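Local atomic coordinates of flagellar hook-associated protein (Burkholderia pseudomallei, PDB entry 4UT1), a protein that probably acts as a structural component of the bacterial flagellum, at the junction that joins the hook to the filament. Residues P254-E259 and T423-R428; T367-A372 and D384-S389. All coordinates share one frame; numbering follows the deposited sequence.

From the N terminus, the chain first enters contact 1 at residues 254-259, the loop joining strands 244-252 and 260-265 of a six-stranded antiparallel sheet. It then runs through helix 287-322 and into a five-stranded antiparallel sheet, where contact 2 closes a short loop: residues 367-372 lead into strand 371-375, and its hairpin partner, strand 380-384, runs out into residues 384-389. Strand 421-425 then adds beside 371-375, and residues 423-428 close the much longer loop of contact 1, inside which contact 2 is nested. The two contacts touch, Val424 N lying 2.7 Å from Tyr371 O. Contact 2 thus belongs to the five-stranded sheet, whereas contact 1 ties that sheet to the six-stranded one.

Contact 1: P254-E259 and T423-R428; sequences PSDPSE and TVLPTR
A type I beta turn from Asp256 to Glu259, at the tip of a hairpin, presents two acids to Arg428 and so builds a salt-bridge network between this turn and the loop that follows strand 421-425. The shorter pair is Asp256 with Arg428: the side chains arrive from opposite directions, and NH1 meets OD2 on its syn side at 2.9 Å with an N-H...O angle of 154°. The carboxylate and guanidinium planes stay 36° apart. Asp256 CG lies anti to its own backbone nitrogen (chi1 180°), which sends the carboxylate across to the arginine. Asp256 OD1 accepts from Ser258 N at 3.0 Å, an Asx turn, and from Ser258 OG at 2.7 Å, both from one face of its plane, so OD1 is fixed by the turn while OD2 faces the arginine. Glu259 OE2 stands 3.8 Å from Arg428 NH1, well out of the guanidinium plane, a long pair of charges only; the main partner of Glu259 OE2 is Arg162 NE, in a salt bridge. In the guanidinium plane, one water accepts from Arg428 NH1 and donates to Ser258 OG, and another accepts from NH2. Leu425 CD1 lies over one face. Nearer the start of both segments, Thr423 OG1 donates to Ser255 O over a doubtfully short 2.5 Å. Asp370 also pairs with Arg428, Gln304 of helix 287-322 touches its side chain, and strand 343-346 lies against Asp256 and Leu425.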
ATOM      1  N   PRO A 254      -5.382  -0.382 -20.975  1.00 19.45           N
ATOM      2  CA  PRO A 254      -6.309  -1.503 -20.789  1.00 19.19           C
ATOM      3  C   PRO A 254      -6.236  -2.085 -19.371  1.00 18.56           C
ATOM      4  O   PRO A 254      -7.157  -2.784 -18.960  1.00 20.59           O
ATOM      5  CB  PRO A 254      -5.855  -2.530 -21.838  1.00 20.22           C
ATOM      6  CG  PRO A 254      -4.434  -2.180 -22.155  1.00 22.16           C
ATOM      7  CD  PRO A 254      -4.273  -0.689 -21.891  1.00 18.44           C
ATOM      8  N   SER A 255      -5.174  -1.781 -18.633  1.00 18.04           N
ATOM      9  CA  SER A 255      -5.027  -2.332 -17.281  1.00 13.77           C
ATOM     10  C   SER A 255      -5.317  -1.314 -16.173  1.00 16.26           C
ATOM     11  O   SER A 255      -5.484  -1.675 -15.002  1.00 15.53           O
ATOM     12  CB  SER A 255      -3.625  -2.921 -17.103  1.00 16.10           C
ATOM     13  OG  SER A 255      -2.622  -1.927 -17.148  1.00 20.19           O
ATOM     14  N   ASP A 256      -5.393  -0.044 -16.538  1.00 13.88           N
ATOM     15  CA  ASP A 256      -5.616   1.008 -15.548  1.00 13.57           C
ATOM     16  C   ASP A 256      -6.136   2.252 -16.254  1.00 15.80           C
ATOM     17  O   ASP A 256      -5.364   2.991 -16.856  1.00 16.89           O
ATOM     18  CB  ASP A 256      -4.322   1.312 -14.794  1.00 15.04           C
ATOM     19  CG  ASP A 256      -4.485   2.418 -13.739  1.00 16.30           C
ATOM     20  OD1 ASP A 256      -5.581   3.020 -13.607  1.00 14.92           O
ATOM     21  OD2 ASP A 256      -3.492   2.679 -13.030  1.00 16.10           O
ATOM     22  N   PRO A 257      -7.454   2.488 -16.169  1.00 15.44           N
ATOM     23  CA  PRO A 257      -8.102   3.555 -16.938  1.00 17.51           C
ATOM     24  C   PRO A 257      -7.744   4.941 -16.431  1.00 16.65           C
ATOM     25  O   PRO A 257      -8.042   5.919 -17.110  1.00 18.75           O
ATOM     26  CB  PRO A 257      -9.595   3.273 -16.735  1.00 15.80           C
ATOM     27  CG  PRO A 257      -9.664   2.593 -15.437  1.00 16.16           C
ATOM     28  CD  PRO A 257      -8.416   1.759 -15.326  1.00 19.14           C
ATOM     29  N   SER A 258      -7.130   5.030 -15.252  1.00 13.67           N
ATOM     30  CA  SER A 258      -6.654   6.320 -14.755  1.00 14.03           C
ATOM     31  C   SER A 258      -5.341   6.729 -15.437  1.00 15.31           C
ATOM     32  O   SER A 258      -4.882   7.868 -15.303  1.00 13.46           O
ATOM     33  CB  SER A 258      -6.473   6.272 -13.223  1.00 13.39           C
ATOM     34  OG  SER A 258      -5.275   5.610 -12.859  1.00 12.87           O
ATOM     35  N   GLU A 259      -4.741   5.800 -16.174  1.00 12.08           N
ATOM     36  CA  GLU A 259      -3.468   6.056 -16.824  1.00 12.24           C
ATOM     37  C   GLU A 259      -3.568   5.857 -18.329  1.00 12.45           C
ATOM     38  O   GLU A 259      -4.075   4.838 -18.798  1.00 12.32           O
ATOM     39  CB  GLU A 259      -2.378   5.158 -16.255  1.00 12.87           C
ATOM     40  CG  GLU A 259      -2.177   5.393 -14.750  1.00 14.78           C
ATOM     41  CD  GLU A 259      -0.982   4.671 -14.172  1.00 14.31           C
ATOM     42  OE1 GLU A 259      -0.480   3.703 -14.798  1.00 15.31           O
ATOM     43  OE2 GLU A 259      -0.540   5.086 -13.071  1.00 13.75           O
ATOM     44  N   THR A 423      -6.236  -6.007 -12.798  1.00 11.14           N
ATOM     45  CA  THR A 423      -5.329  -5.139 -12.071  1.00 13.02           C
ATOM     46  C   THR A 423      -5.802  -5.026 -10.641  1.00 11.58           C
ATOM     47  O   THR A 423      -6.974  -4.784 -10.378  1.00 13.69           O
ATOM     48  CB  THR A 423      -5.239  -3.748 -12.692  1.00 12.38           C
ATOM     49  OG1 THR A 423      -4.858  -3.891 -14.051  1.00 12.83           O
ATOM     50  CG2 THR A 423      -4.194  -2.904 -11.951  1.00 12.33           C
ATOM     51  N   VAL A 424      -4.881  -5.229  -9.716  1.00 11.38           N
ATOM     52  CA  VAL A 424      -5.227  -5.201  -8.309  1.00 12.99           C
ATOM     53  C   VAL A 424      -4.392  -4.146  -7.627  1.00 10.85           C
ATOM     54  O   VAL A 424      -3.160  -4.259  -7.579  1.00 10.64           O
ATOM     55  CB  VAL A 424      -5.001  -6.553  -7.641  1.00 11.77           C
ATOM     56  CG1 VAL A 424      -5.307  -6.454  -6.143  1.00 15.72           C
ATOM     57  CG2 VAL A 424      -5.875  -7.608  -8.313  1.00 13.67           C
ATOM     58  N   LEU A 425      -5.071  -3.115  -7.122  1.00 13.02           N
ATOM     59  CA  LEU A 425      -4.424  -1.983  -6.470  1.00 11.26           C
ATOM     60  C   LEU A 425      -4.927  -1.913  -5.039  1.00 11.50           C
ATOM     61  O   LEU A 425      -5.887  -1.193  -4.745  1.00 12.96           O
ATOM     62  CB  LEU A 425      -4.727  -0.670  -7.209  1.00 11.55           C
ATOM     63  CG  LEU A 425      -4.525  -0.609  -8.731  1.00 11.35           C
ATOM     64  CD1 LEU A 425      -4.910   0.772  -9.268  1.00 15.85           C
ATOM     65  CD2 LEU A 425      -3.073  -0.907  -9.098  1.00 10.38           C
ATOM     66  N   PRO A 426      -4.311  -2.692  -4.141  1.00 12.48           N
ATOM     67  CA  PRO A 426      -4.857  -2.827  -2.791  1.00 11.56           C
ATOM     68  C   PRO A 426      -4.758  -1.558  -1.952  1.00 11.62           C
ATOM     69  O   PRO A 426      -5.605  -1.393  -1.072  1.00 12.15           O
ATOM     70  CB  PRO A 426      -4.003  -3.937  -2.178  1.00 13.42           C
ATOM     71  CG  PRO A 426      -3.425  -4.687  -3.383  1.00 10.45           C
ATOM     72  CD  PRO A 426      -3.166  -3.590  -4.365  1.00 12.32           C
ATOM     73  N   THR A 427      -3.779  -0.689  -2.212  1.00 11.63           N
ATOM     74  CA  THR A 427      -3.535   0.450  -1.316  1.00  7.57           C
ATOM     75  C   THR A 427      -3.451   1.828  -1.972  1.00 11.22           C
ATOM     76  O   THR A 427      -3.430   2.831  -1.263  1.00 11.80           O
ATOM     77  CB  THR A 427      -2.230   0.270  -0.523  1.00 12.70           C
ATOM     78  OG1 THR A 427      -1.126   0.162  -1.432  1.00 11.40           O
ATOM     79  CG2 THR A 427      -2.298  -0.978   0.364  1.00  9.91           C
ATOM     80  N   ARG A 428      -3.402   1.888  -3.297  1.00 11.83           N
ATOM     81  CA  ARG A 428      -3.270   3.197  -3.949  1.00  9.82           C
ATOM     82  C   ARG A 428      -4.385   4.145  -3.516  1.00 10.25           C
ATOM     83  O   ARG A 428      -4.128   5.318  -3.212  1.00 12.40           O
ATOM     84  CB  ARG A 428      -3.285   3.072  -5.479  1.00 13.02           C
ATOM     85  CG  ARG A 428      -3.044   4.424  -6.147  1.00 13.56           C
ATOM     86  CD  ARG A 428      -3.153   4.381  -7.667  1.00 14.84           C
ATOM     87  NE  ARG A 428      -2.130   3.540  -8.278  1.00 12.89           N
ATOM     88  CZ  ARG A 428      -2.067   3.272  -9.577  1.00 15.67           C
ATOM     89  NH1 ARG A 428      -2.972   3.789 -10.405  1.00 14.28           N
ATOM     90  NH2 ARG A 428      -1.097   2.489 -10.051  1.00 12.17           N
TER
HETATM   91  O   HOH W   1      -1.066   1.623 -12.861  1.00 14.79           O
HETATM   92  O   HOH W   2      -5.215   5.626 -10.139  1.00 15.58           O

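Contact 2: T367-A372 and D384-S389; sequences TTSDYA and DRATGS
Tyr371 and Asp384 face each other as an antiparallel non-hydrogen-bonded pair, CA to CA 4.6 Å, and just beyond them Arg385 N donates to Asp370 O at 2.8 Å in a nearly straight bond (178°). Tyr371 and Asp384 point to the same side of the sheet, where CD1 of the Tyr371 ring lies 4.0 Å from Asp384 CA. Ser369 OG sits before the Asp384 carboxylate, 3.0 Å from both OD1 and OD2, and its one proton can make a weak hydrogen bond to either oxygen. The same carboxylate shapes the hairpin connection between strands 380-384 and 390-394 of the D2-like domain, to which both segments belong: Asp384 OD1 accepts from Ala386 N at 2.9 Å, nearly along its C-O axis, forming an Asx turn, and an ST turn follows in which Thr387 OG1 takes Ser389 N. On the other side of the backbone, the Arg385 chain runs alongside the Tyr371-Ala372 peptide, its CD 3.3 Å from Tyr371 O, before a bend at chi3 (56°) turns the guanidinium aside. A water in the guanidinium plane joins Arg385 NE to Asp370 OD2, 2.7 Å from each; that carboxylate is salt-bridged to Arg428, while Arg385 NH1 makes a weak hydrogen bond to Ser255 OG.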
ATOM      1  N   THR A 367      -0.309  -5.167   1.735  1.00 17.23           N
ATOM      2  CA  THR A 367       0.672  -5.162   0.667  1.00 15.23           C
ATOM      3  C   THR A 367       1.119  -3.733   0.412  1.00 15.70           C
ATOM      4  O   THR A 367       0.458  -2.795   0.864  1.00 14.14           O
ATOM      5  CB  THR A 367       0.091  -5.755  -0.621  1.00 13.07           C
ATOM      6  OG1 THR A 367      -1.148  -5.099  -0.912  1.00 12.23           O
ATOM      7  CG2 THR A 367      -0.170  -7.251  -0.428  1.00 13.44           C
ATOM      8  N   THR A 368       2.226  -3.574  -0.313  1.00 14.28           N
ATOM      9  CA  THR A 368       2.796  -2.251  -0.557  1.00 14.15           C
ATOM     10  C   THR A 368       3.030  -1.938  -2.033  1.00 13.02           C
ATOM     11  O   THR A 368       3.584  -0.875  -2.350  1.00 15.06           O
ATOM     12  CB  THR A 368       4.142  -2.077   0.156  1.00 17.29           C
ATOM     13  OG1 THR A 368       5.045  -3.101  -0.275  1.00 16.01           O
ATOM     14  CG2 THR A 368       3.964  -2.163   1.678  1.00 20.64           C
ATOM     15  N   SER A 369       2.643  -2.856  -2.918  1.00 13.53           N
ATOM     16  CA  SER A 369       2.810  -2.647  -4.372  1.00 13.92           C
ATOM     17  C   SER A 369       1.494  -2.716  -5.157  1.00 12.88           C
ATOM     18  O   SER A 369       0.404  -2.678  -4.578  1.00 13.41           O
ATOM     19  CB  SER A 369       3.799  -3.678  -4.953  1.00 13.47           C
ATOM     20  OG  SER A 369       4.184  -3.298  -6.281  1.00 17.71           O
ATOM     21  N   ASP A 370       1.605  -2.784  -6.489  1.00 12.79           N
ATOM     22  CA  ASP A 370       0.455  -2.945  -7.385  1.00 12.82           C
ATOM     23  C   ASP A 370       0.592  -4.293  -8.076  1.00 14.51           C
ATOM     24  O   ASP A 370       1.709  -4.721  -8.373  1.00 14.00           O
ATOM     25  CB  ASP A 370       0.373  -1.874  -8.487  1.00 10.25           C
ATOM     26  CG  ASP A 370       0.225  -0.448  -7.965  1.00 14.48           C
ATOM     27  OD1 ASP A 370      -0.342  -0.232  -6.874  1.00 12.82           O
ATOM     28  OD2 ASP A 370       0.670   0.470  -8.702  1.00 13.83           O
ATOM     29  N   TYR A 371      -0.528  -4.932  -8.384  1.00 11.83           N
ATOM     30  CA  TYR A 371      -0.461  -6.293  -8.926  1.00 14.99           C
ATOM     31  C   TYR A 371      -1.372  -6.535 -10.112  1.00 15.03           C
ATOM     32  O   TYR A 371      -2.324  -5.799 -10.353  1.00 11.63           O
ATOM     33  CB  TYR A 371      -0.783  -7.321  -7.826  1.00 12.86           C
ATOM     34  CG  TYR A 371      -0.024  -7.024  -6.567  1.00 13.80           C
ATOM     35  CD1 TYR A 371       1.272  -7.492  -6.381  1.00 14.46           C
ATOM     36  CD2 TYR A 371      -0.576  -6.210  -5.586  1.00 14.27           C
ATOM     37  CE1 TYR A 371       1.990  -7.168  -5.232  1.00 16.01           C
ATOM     38  CE2 TYR A 371       0.129  -5.885  -4.439  1.00 14.37           C
ATOM     39  CZ  TYR A 371       1.411  -6.361  -4.267  1.00 15.41           C
ATOM     40  OH  TYR A 371       2.099  -6.023  -3.120  1.00 14.55           O
ATOM     41  N   ALA A 372      -1.079  -7.604 -10.849  1.00 14.54           N
ATOM     42  CA  ALA A 372      -2.038  -8.126 -11.805  1.00 12.79           C
ATOM     43  C   ALA A 372      -2.248  -9.594 -11.451  1.00 12.53           C
ATOM     44  O   ALA A 372      -1.276 -10.298 -11.200  1.00 13.46           O
ATOM     45  CB  ALA A 372      -1.543  -7.964 -13.239  1.00 15.90           C
ATOM     46  N   ASP A 384       3.766  -8.653  -9.652  1.00 14.85           N
ATOM     47  CA  ASP A 384       4.045  -7.281  -9.225  1.00 18.18           C
ATOM     48  C   ASP A 384       4.204  -6.402 -10.465  1.00 19.68           C
ATOM     49  O   ASP A 384       5.062  -6.667 -11.309  1.00 20.78           O
ATOM     50  CB  ASP A 384       5.303  -7.256  -8.348  1.00 21.35           C
ATOM     51  CG  ASP A 384       5.560  -5.903  -7.726  1.00 23.44           C
ATOM     52  OD1 ASP A 384       5.572  -4.903  -8.462  1.00 21.94           O
ATOM     53  OD2 ASP A 384       5.774  -5.852  -6.502  1.00 21.88           O
ATOM     54  N   ARG A 385       3.376  -5.363 -10.580  1.00 15.72           N
ATOM     55  CA  ARG A 385       3.335  -4.549 -11.795  1.00 19.95           C
ATOM     56  C   ARG A 385       4.542  -3.620 -11.955  1.00 20.27           C
ATOM     57  O   ARG A 385       4.837  -3.172 -13.057  1.00 19.61           O
ATOM     58  CB  ARG A 385       2.039  -3.729 -11.834  1.00 16.43           C
ATOM     59  CG  ARG A 385       0.823  -4.511 -12.329  1.00 14.01           C
ATOM     60  CD  ARG A 385      -0.479  -3.739 -12.130  1.00 15.78           C
ATOM     61  NE  ARG A 385      -0.502  -2.410 -12.763  1.00 12.64           N
ATOM     62  CZ  ARG A 385      -0.847  -2.158 -14.025  1.00 17.01           C
ATOM     63  NH1 ARG A 385      -1.165  -3.143 -14.865  1.00 17.03           N
ATOM     64  NH2 ARG A 385      -0.843  -0.901 -14.466  1.00 17.73           N
ATOM     65  N   ALA A 386       5.229  -3.326 -10.857  1.00 21.95           N
ATOM     66  CA  ALA A 386       6.381  -2.431 -10.889  1.00 22.21           C
ATOM     67  C   ALA A 386       7.637  -3.153 -11.369  1.00 24.21           C
ATOM     68  O   ALA A 386       8.437  -2.609 -12.142  1.00 23.85           O
ATOM     69  CB  ALA A 386       6.619  -1.825  -9.504  1.00 18.35           C
ATOM     70  N   THR A 387       7.795  -4.385 -10.909  1.00 22.12           N
ATOM     71  CA  THR A 387       9.005  -5.156 -11.169  1.00 26.90           C
ATOM     72  C   THR A 387       8.802  -6.229 -12.235  1.00 28.38           C
ATOM     73  O   THR A 387       9.759  -6.684 -12.860  1.00 27.79           O
ATOM     74  CB  THR A 387       9.508  -5.846  -9.893  1.00 26.14           C
ATOM     75  OG1 THR A 387       8.534  -6.798  -9.453  1.00 23.82           O
ATOM     76  CG2 THR A 387       9.738  -4.831  -8.780  1.00 23.65           C
ATOM     77  N   GLY A 388       7.556  -6.645 -12.422  1.00 22.34           N
ATOM     78  CA  GLY A 388       7.255  -7.736 -13.325  1.00 28.85           C
ATOM     79  C   GLY A 388       7.485  -9.099 -12.700  1.00 23.75           C
ATOM     80  O   GLY A 388       7.279 -10.119 -13.347  1.00 31.69           O
ATOM     81  N   SER A 389       7.903  -9.133 -11.438  1.00 27.90           N
ATOM     82  CA  SER A 389       8.190 -10.413 -10.790  1.00 25.65           C
ATOM     83  C   SER A 389       6.935 -11.105 -10.276  1.00 25.44           C
ATOM     84  O   SER A 389       6.041 -10.479  -9.716  1.00 22.49           O
ATOM     85  CB  SER A 389       9.177 -10.222  -9.642  1.00 33.98           C
ATOM     86  OG  SER A 389      10.447  -9.839 -10.144  1.00 39.19           O
TER
HETATM   87  O   HOH W   3       0.464  -0.344 -11.271  1.00 13.92           O